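Local coordinates for protein chintase (Rhizomucor miehei, PDB 5YUQ) that probably hydrolyses the beta-1,4 linkages of chitin as a family 18 glycoside hydrolase, with an active site shaped as a tunnel, at residues A[180-185]-A[192-197]; A[62-67]-A[102-107]; A[311-316]-A[329-334]. All blocks are in the same frame, centred on the assembly; numbering follows the deposited sequence.

Overall arrangement
Followed from the N terminus, the chain makes contact 2 first: neighbouring barrel strands 59-65 and 101-105 pair in parallel, enclosing 34 mostly helical residues. Contact 1 comes next and draws the loop after strand 175-178 together around six residues. Contact 3 is last and brings strand 312-317 against the start of helix 329-341 across twelve residues. The three lie in series, and none nests within or crosses another. Contact 2 sits on the opposite side of the chain's centre from the other two, about 20 Å from contact 1 between centres. Contacts 1 and 3 touch, with Ala-193 and Ala-195 packing on Thr-312, so the barrel loop, the added strands and the helix meet there.

Contact 1 of 3, residues A[180-185]-A[192-197]; sequences AYDVNG and GANAPL
Asn-194 meets Asp-182 and Val-183 where the long loop following strand 175-178, by chain order the sixth strand of the family 18 TIM barrel, folds back on itself. Tyr-181 and Asp-182 fit the Met-x-Tyr-Asp signature of this family, and Asn-194 grips the backbone just there with two oxygens. Its backbone O receives the N-H of Val-183 at 3.0 Å, nearly straight at 168°, and also lies 3.3 Å from CA of Tyr-181 in a C-H...O contact. Its side chain, with CG anti to the backbone N (chi1 178°), brings OD1 within 2.9 Å of Asp-182 N, a bent bond (137°) with the donor above the amide carbonyl plane. The Asp-182 carboxylate runs alongside that amide, pointing the same way, and the two OD1 atoms, both acceptors, are 3.4 Å apart. Arg-237 probably eases this: it forms a salt bridge with Asp-182 OD1, which also bonds Tyr-235 OH, and a weak hydrogen bond with Asn-194 OD1. Asn-194 N donates to Ser-325 OG, and Ala-195 O accepts from Lys-335 NZ.

Farther along, Asn-184 serves a different partner at each branch. ND2 donates to Ala-193 O at 2.9 Å, in the carbonyl plane and on a lone pair, while OD1 accepts from the backbone N of Glu-207. Apolar contact is modest: Val-183 and Pro-196 meet tip to tip, CG2 to CD at 3.8 Å. One donor stands out: the buried backbone N of Asn-184 has no hydrogen-bond partner in the model.

Contact 2 of 3, residues A[62-67]-A[102-107]; sequences LSVGGW and LNLDWE
Ser-63 and Asn-103 face each other across two parallel strands of the TIM barrel; the axes of strands 62-65 and 102-105 are 25° apart. The segments carry two family 18 signatures, Ser-x-Gly-Gly on 62-67 and, on 102-107, the last part of a variant of the DxxDxDxE motif, with asparagine at position 103. Four backbone hydrogen bonds join them, the last running from Gly-66 N to Asp-105 O.

The Asn-103 side chain organises the face shared with Ser-63. CB rests 3.8 Å from Leu-62 O and almost as near to Ser-63 CA. CG, anti to the backbone N (chi1 172°), slants off the sheet on that face, 3.8 Å from Ser-63 OG. At the tip OD1 accepts the Ser-63 OG hydrogen bond at 2.8 Å, in the carbonyl plane and on a lone pair, and a second one from Tyr-7 OH, while ND2 bonds Thr-146 OG1. Both ends are thus engaged, which fixes the amide rotation.

On the other face Val-64 and Leu-104 lie side by side, CB to CD2 at 3.8 Å, toward helices 80-97 and 124-139.

Farther along, Glu-107 sits where the family has its general acid. Its side chain crosses that of Trp-67 at about a right angle, ring and carboxylate planes 65° apart, and OE1 approaches the indole edge in the ring plane, 3.2 Å from CE3; Trp-67 NE1 is held by Asp-272. Two waters bridge them, one between their backbone O atoms, the other, at longer range, between Trp-67 N and Glu-107 OE2. The chemistry is divided: apolar packing toward the helices, polar bonds fixing the Asn-103 amide and water joining Glu-107 to Trp-67, consistent with an active-site strand pair.

Contact 3 of 3, residues A[311-316]-A[329-334]; sequences KTPYAY and AASLQD
Ser-331 points CB at the backbone O of Lys-311 and the ring CD of Pro-313, joining the first turn of helix 329-341 to the beginning of strand 312-317. That strand pairs with strands 302-307 and 322-325, in the part of the chain inserted between the last two barrel strands, as in family 18 enzymes that carry an alpha+beta insertion. Lys-311 and Thr-312 both face Asp-307 in a G1 beta bulge, and the turn of chain at Lys-311 presents its carbonyl to the helix.

Ser-331 CB comes within 3.2 Å of Lys-311 O, and Pro-313 CD lies 3.7 Å from Ser-331 OG, so the serine rests against both the carbonyl and the proline ring. Its OG sits between the backbone N and the carbonyl carbon (chi1 68°), a rotation that turns it back along the helix to bond Asp-327 OD1 and the backbone N of Asp-328. Thr-312 approaches with CA, 4.0 Å from Ser-331 CB, while its OG1 is engaged by Ser-310.

Lys-311 and Asp-334 touch only at the root of the lysine: OD2 is 4.2 Å from CB. The lysine then bends at chi2 (-66°) and takes its amine elsewhere, NZ remaining 6.7 Å from OD2 and forming its salt bridge with Asp-308. The Asp-334 side chain packs on Trp-306.

No direct hydrogen bond crosses the contact. One water does, donating to Lys-311 O at 2.7 Å and to Ser-331 O at 2.8 Å. Strand and helix are thus joined by a small patch of packing and a water bridge between two carbonyls, while the nearby opposite charges could add at most a longer-range attraction.

Contact 1 of 3, residues A[180-185]-A[192-197]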
# COMPACT_ATOMS: atom_id res chain seq x y z
N ALA A 180 2.11 -5.18 -0.02
CA ALA A 180 1.88 -6.48 -0.64
C ALA A 180 0.48 -6.56 -1.21
O ALA A 180 -0.32 -7.41 -0.83
CB ALA A 180 2.09 -7.58 0.38
N TYR A 181 0.18 -5.65 -2.13
CA TYR A 181 -1.09 -5.63 -2.81
C TYR A 181 -0.85 -4.95 -4.15
O TYR A 181 0.26 -4.46 -4.39
CB TYR A 181 -2.17 -4.94 -1.97
CG TYR A 181 -1.75 -3.70 -1.21
CD1 TYR A 181 -1.51 -2.51 -1.87
CD2 TYR A 181 -1.68 -3.70 0.18
CE1 TYR A 181 -1.15 -1.36 -1.19
CE2 TYR A 181 -1.34 -2.55 0.88
CZ TYR A 181 -1.08 -1.38 0.19
OH TYR A 181 -0.75 -0.23 0.87
N ASP A 182 -1.86 -4.96 -5.01
CA ASP A 182 -1.68 -4.55 -6.40
C ASP A 182 -0.54 -5.32 -7.04
O ASP A 182 0.21 -4.78 -7.85
CB ASP A 182 -1.43 -3.04 -6.52
CG ASP A 182 -2.55 -2.21 -5.96
OD1 ASP A 182 -3.69 -2.72 -5.84
OD2 ASP A 182 -2.29 -1.04 -5.63
N VAL A 183 -0.40 -6.59 -6.67
CA VAL A 183 0.73 -7.38 -7.13
C VAL A 183 0.56 -7.76 -8.59
O VAL A 183 1.49 -7.60 -9.39
CB VAL A 183 0.93 -8.64 -6.27
CG1 VAL A 183 2.02 -9.51 -6.88
CG2 VAL A 183 1.29 -8.25 -4.84
N ASN A 184 -0.63 -8.23 -8.95
CA ASN A 184 -0.87 -8.61 -10.33
C ASN A 184 -1.88 -7.70 -11.02
O ASN A 184 -2.70 -7.06 -10.35
CB ASN A 184 -1.30 -10.07 -10.40
CG ASN A 184 -0.20 -10.99 -9.95
OD1 ASN A 184 0.78 -11.18 -10.65
ND2 ASN A 184 -0.37 -11.57 -8.77
N GLY A 185 -1.80 -7.64 -12.34
CA GLY A 185 -2.74 -6.84 -13.10
C GLY A 185 -2.55 -7.02 -14.59
O GLY A 185 -2.09 -8.07 -15.05
N GLY A 192 -3.83 -13.14 -11.48
CA GLY A 192 -3.17 -13.59 -10.28
C GLY A 192 -3.82 -12.90 -9.11
O GLY A 192 -4.74 -12.11 -9.29
N ALA A 193 -3.36 -13.18 -7.90
CA ALA A 193 -3.99 -12.55 -6.75
C ALA A 193 -3.57 -11.08 -6.60
O ALA A 193 -2.45 -10.69 -6.97
CB ALA A 193 -3.69 -13.33 -5.47
N ASN A 194 -4.47 -10.27 -6.06
CA ASN A 194 -4.16 -8.88 -5.76
C ASN A 194 -3.11 -8.82 -4.66
O ASN A 194 -2.15 -8.05 -4.72
CB ASN A 194 -5.43 -8.18 -5.28
CG ASN A 194 -5.20 -6.74 -4.90
OD1 ASN A 194 -4.45 -6.02 -5.56
ND2 ASN A 194 -5.84 -6.30 -3.82
N ALA A 195 -3.32 -9.63 -3.64
CA ALA A 195 -2.46 -9.64 -2.47
C ALA A 195 -2.16 -11.08 -2.08
O ALA A 195 -2.56 -11.53 -1.02
CB ALA A 195 -3.13 -8.91 -1.34
N PRO A 196 -1.43 -11.80 -2.94
CA PRO A 196 -1.13 -13.19 -2.61
C PRO A 196 -0.26 -13.26 -1.37
O PRO A 196 0.64 -12.43 -1.21
CB PRO A 196 -0.34 -13.68 -3.81
CG PRO A 196 0.27 -12.44 -4.42
CD PRO A 196 -0.73 -11.35 -4.16
N LEU A 197 -0.53 -14.23 -0.50
CA LEU A 197 0.35 -14.45 0.64
C LEU A 197 1.57 -15.23 0.19
O LEU A 197 2.68 -15.01 0.68
CB LEU A 197 -0.40 -15.18 1.75
CG LEU A 197 0.41 -15.46 3.02
CD1 LEU A 197 0.95 -14.17 3.60
CD2 LEU A 197 -0.48 -16.18 4.02
O HOH W 1 -4.40 -7.22 -8.66

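Contact 2 of 3, residues A[62-67]-A[102-107]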
# COMPACT_ATOMS: atom_id res chain seq x y z
N LEU A 62 1.42 11.44 9.21
CA LEU A 62 1.06 11.91 7.88
C LEU A 62 1.87 11.13 6.85
O LEU A 62 3.09 10.98 7.00
CB LEU A 62 1.37 13.40 7.74
CG LEU A 62 1.11 14.05 6.39
CD1 LEU A 62 -0.37 13.98 6.05
CD2 LEU A 62 1.61 15.48 6.41
N SER A 63 1.18 10.61 5.84
CA SER A 63 1.85 9.95 4.73
C SER A 63 2.15 10.96 3.64
O SER A 63 1.26 11.70 3.20
CB SER A 63 0.99 8.81 4.18
OG SER A 63 1.74 8.04 3.23
N VAL A 64 3.40 10.98 3.21
CA VAL A 64 3.89 11.94 2.24
C VAL A 64 4.26 11.21 0.96
O VAL A 64 5.10 10.31 0.97
CB VAL A 64 5.14 12.67 2.79
CG1 VAL A 64 5.73 13.62 1.75
CG2 VAL A 64 4.79 13.42 4.07
N GLY A 65 3.63 11.59 -0.15
CA GLY A 65 3.90 10.93 -1.42
C GLY A 65 2.65 10.28 -1.95
O GLY A 65 1.64 10.96 -2.16
N GLY A 66 2.70 8.97 -2.15
CA GLY A 66 1.60 8.23 -2.75
C GLY A 66 1.77 8.17 -4.25
O GLY A 66 2.69 8.75 -4.80
N TRP A 67 0.91 7.44 -4.92
CA TRP A 67 1.05 7.26 -6.36
C TRP A 67 1.15 8.53 -7.16
O TRP A 67 1.98 8.63 -7.98
CB TRP A 67 -0.13 6.41 -6.91
CG TRP A 67 -0.02 6.06 -8.29
CD1 TRP A 67 -0.71 6.60 -9.31
CD2 TRP A 67 0.79 5.03 -8.85
NE1 TRP A 67 -0.32 6.05 -10.46
CE2 TRP A 67 0.54 5.04 -10.22
CE3 TRP A 67 1.71 4.13 -8.34
CZ2 TRP A 67 1.19 4.20 -11.10
CZ3 TRP A 67 2.34 3.29 -9.20
CH2 TRP A 67 2.08 3.34 -10.60
N LEU A 102 5.91 10.65 10.50
CA LEU A 102 5.82 10.83 9.06
C LEU A 102 6.03 9.48 8.41
O LEU A 102 6.96 8.76 8.76
CB LEU A 102 6.88 11.80 8.56
CG LEU A 102 6.72 13.27 8.94
CD1 LEU A 102 8.01 14.04 8.62
CD2 LEU A 102 5.53 13.88 8.21
N ASN A 103 5.15 9.16 7.47
CA ASN A 103 5.23 7.94 6.68
C ASN A 103 5.58 8.35 5.26
O ASN A 103 4.77 8.96 4.58
CB ASN A 103 3.87 7.23 6.73
CG ASN A 103 3.79 6.04 5.78
OD1 ASN A 103 3.13 6.09 4.74
ND2 ASN A 103 4.44 4.94 6.16
N LEU A 104 6.78 8.02 4.79
CA LEU A 104 7.20 8.45 3.46
C LEU A 104 6.83 7.37 2.45
O LEU A 104 7.18 6.21 2.62
CB LEU A 104 8.69 8.79 3.42
CG LEU A 104 9.10 9.87 4.44
CD1 LEU A 104 10.54 10.34 4.18
CD2 LEU A 104 8.13 11.04 4.46
N ASP A 105 6.08 7.77 1.42
CA ASP A 105 5.52 6.83 0.44
C ASP A 105 5.94 7.24 -0.97
O ASP A 105 5.12 7.50 -1.85
CB ASP A 105 3.99 6.80 0.58
CG ASP A 105 3.34 5.68 -0.19
OD1 ASP A 105 4.03 4.78 -0.73
OD2 ASP A 105 2.09 5.67 -0.27
N TRP A 106 7.24 7.29 -1.18
CA TRP A 106 7.80 7.54 -2.50
C TRP A 106 7.62 6.29 -3.35
O TRP A 106 8.14 5.22 -3.02
CB TRP A 106 9.29 7.86 -2.32
CG TRP A 106 10.06 8.21 -3.56
CD1 TRP A 106 9.62 8.20 -4.85
CD2 TRP A 106 11.42 8.65 -3.60
NE1 TRP A 106 10.64 8.59 -5.70
CE2 TRP A 106 11.75 8.87 -4.95
CE3 TRP A 106 12.39 8.87 -2.62
CZ2 TRP A 106 13.01 9.31 -5.34
CZ3 TRP A 106 13.65 9.30 -3.01
CH2 TRP A 106 13.94 9.52 -4.36
N GLU A 107 6.88 6.43 -4.44
CA GLU A 107 6.61 5.32 -5.33
C GLU A 107 7.15 5.66 -6.73
O GLU A 107 6.40 6.17 -7.55
CB GLU A 107 5.10 5.03 -5.39
CG GLU A 107 4.50 4.70 -4.02
CD GLU A 107 3.03 4.30 -4.08
OE1 GLU A 107 2.44 4.29 -5.18
OE2 GLU A 107 2.47 3.98 -3.02
O HOH W 2 4.22 7.08 -8.64
O HOH W 3 -0.60 5.07 -3.50

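Contact 3 of 3, residues A[311-316]-A[329-334]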
# COMPACT_ATOMS: atom_id res chain seq x y z
N LYS A 311 -3.56 -18.34 -0.88
CA LYS A 311 -4.41 -18.22 0.31
C LYS A 311 -5.33 -17.01 0.21
O LYS A 311 -5.44 -16.24 1.17
CB LYS A 311 -3.58 -18.13 1.60
CG LYS A 311 -2.47 -19.15 1.71
CD LYS A 311 -3.04 -20.56 1.80
CE LYS A 311 -1.90 -21.58 1.80
NZ LYS A 311 -2.40 -22.99 1.70
N THR A 312 -6.00 -16.85 -0.93
CA THR A 312 -6.95 -15.75 -1.13
C THR A 312 -8.19 -16.22 -1.88
O THR A 312 -8.11 -17.17 -2.67
CB THR A 312 -6.33 -14.58 -1.92
OG1 THR A 312 -5.88 -15.04 -3.20
CG2 THR A 312 -5.15 -13.97 -1.18
N PRO A 313 -9.32 -15.55 -1.66
CA PRO A 313 -10.55 -15.89 -2.39
C PRO A 313 -10.54 -15.23 -3.75
O PRO A 313 -9.89 -14.21 -3.95
CB PRO A 313 -11.64 -15.26 -1.52
CG PRO A 313 -10.96 -14.04 -0.94
CD PRO A 313 -9.55 -14.50 -0.65
N TYR A 314 -11.27 -15.82 -4.69
CA TYR A 314 -11.49 -15.15 -5.95
C TYR A 314 -12.86 -15.54 -6.44
O TYR A 314 -13.44 -16.52 -5.97
CB TYR A 314 -10.40 -15.47 -6.98
CG TYR A 314 -10.32 -16.92 -7.40
CD1 TYR A 314 -9.64 -17.86 -6.63
CD2 TYR A 314 -10.90 -17.35 -8.59
CE1 TYR A 314 -9.55 -19.18 -7.03
CE2 TYR A 314 -10.81 -18.66 -8.99
CZ TYR A 314 -10.15 -19.57 -8.21
OH TYR A 314 -10.07 -20.88 -8.62
N ALA A 315 -13.40 -14.76 -7.36
CA ALA A 315 -14.75 -15.01 -7.83
C ALA A 315 -14.83 -14.72 -9.32
O ALA A 315 -14.12 -13.86 -9.83
CB ALA A 315 -15.76 -14.16 -7.06
N TYR A 316 -15.69 -15.46 -10.01
CA TYR A 316 -15.84 -15.25 -11.44
C TYR A 316 -17.27 -14.83 -11.76
O TYR A 316 -18.23 -15.43 -11.28
CB TYR A 316 -15.48 -16.51 -12.22
CG TYR A 316 -15.64 -16.32 -13.71
CD1 TYR A 316 -14.76 -15.51 -14.42
CD2 TYR A 316 -16.67 -16.94 -14.40
CE1 TYR A 316 -14.91 -15.33 -15.80
CE2 TYR A 316 -16.82 -16.76 -15.76
CZ TYR A 316 -15.94 -15.95 -16.45
OH TYR A 316 -16.10 -15.78 -17.80
N ALA A 329 -12.28 -12.28 5.44
CA ALA A 329 -11.85 -12.46 6.82
C ALA A 329 -10.84 -13.60 6.91
O ALA A 329 -9.85 -13.49 7.63
CB ALA A 329 -13.03 -12.72 7.72
N ALA A 330 -11.09 -14.67 6.16
CA ALA A 330 -10.20 -15.83 6.21
C ALA A 330 -8.80 -15.50 5.69
O ALA A 330 -7.80 -15.82 6.34
CB ALA A 330 -10.79 -16.98 5.40
N SER A 331 -8.72 -14.87 4.52
CA SER A 331 -7.43 -14.58 3.93
C SER A 331 -6.66 -13.54 4.75
O SER A 331 -5.44 -13.63 4.86
CB SER A 331 -7.56 -14.15 2.47
OG SER A 331 -8.21 -12.89 2.38
N LEU A 332 -7.36 -12.57 5.33
CA LEU A 332 -6.68 -11.59 6.19
C LEU A 332 -6.17 -12.25 7.47
O LEU A 332 -5.04 -11.97 7.92
CB LEU A 332 -7.58 -10.40 6.52
CG LEU A 332 -7.87 -9.45 5.35
CD1 LEU A 332 -8.62 -8.22 5.85
CD2 LEU A 332 -6.57 -9.04 4.64
N GLN A 333 -6.97 -13.14 8.04
CA GLN A 333 -6.52 -13.92 9.19
C GLN A 333 -5.25 -14.68 8.82
O GLN A 333 -4.31 -14.74 9.60
CB GLN A 333 -7.61 -14.90 9.65
CG GLN A 333 -7.18 -15.73 10.87
CD GLN A 333 -7.02 -14.89 12.12
OE1 GLN A 333 -7.93 -14.17 12.52
NE2 GLN A 333 -5.85 -14.98 12.75
N ASP A 334 -5.21 -15.25 7.62
CA ASP A 334 -4.05 -16.03 7.21
C ASP A 334 -2.80 -15.18 7.08
O ASP A 334 -1.70 -15.61 7.42
CB ASP A 334 -4.35 -16.78 5.91
CG ASP A 334 -5.36 -17.87 6.09
OD1 ASP A 334 -5.61 -18.29 7.24
OD2 ASP A 334 -5.93 -18.32 5.06
O HOH W 4 -3.90 -14.52 2.66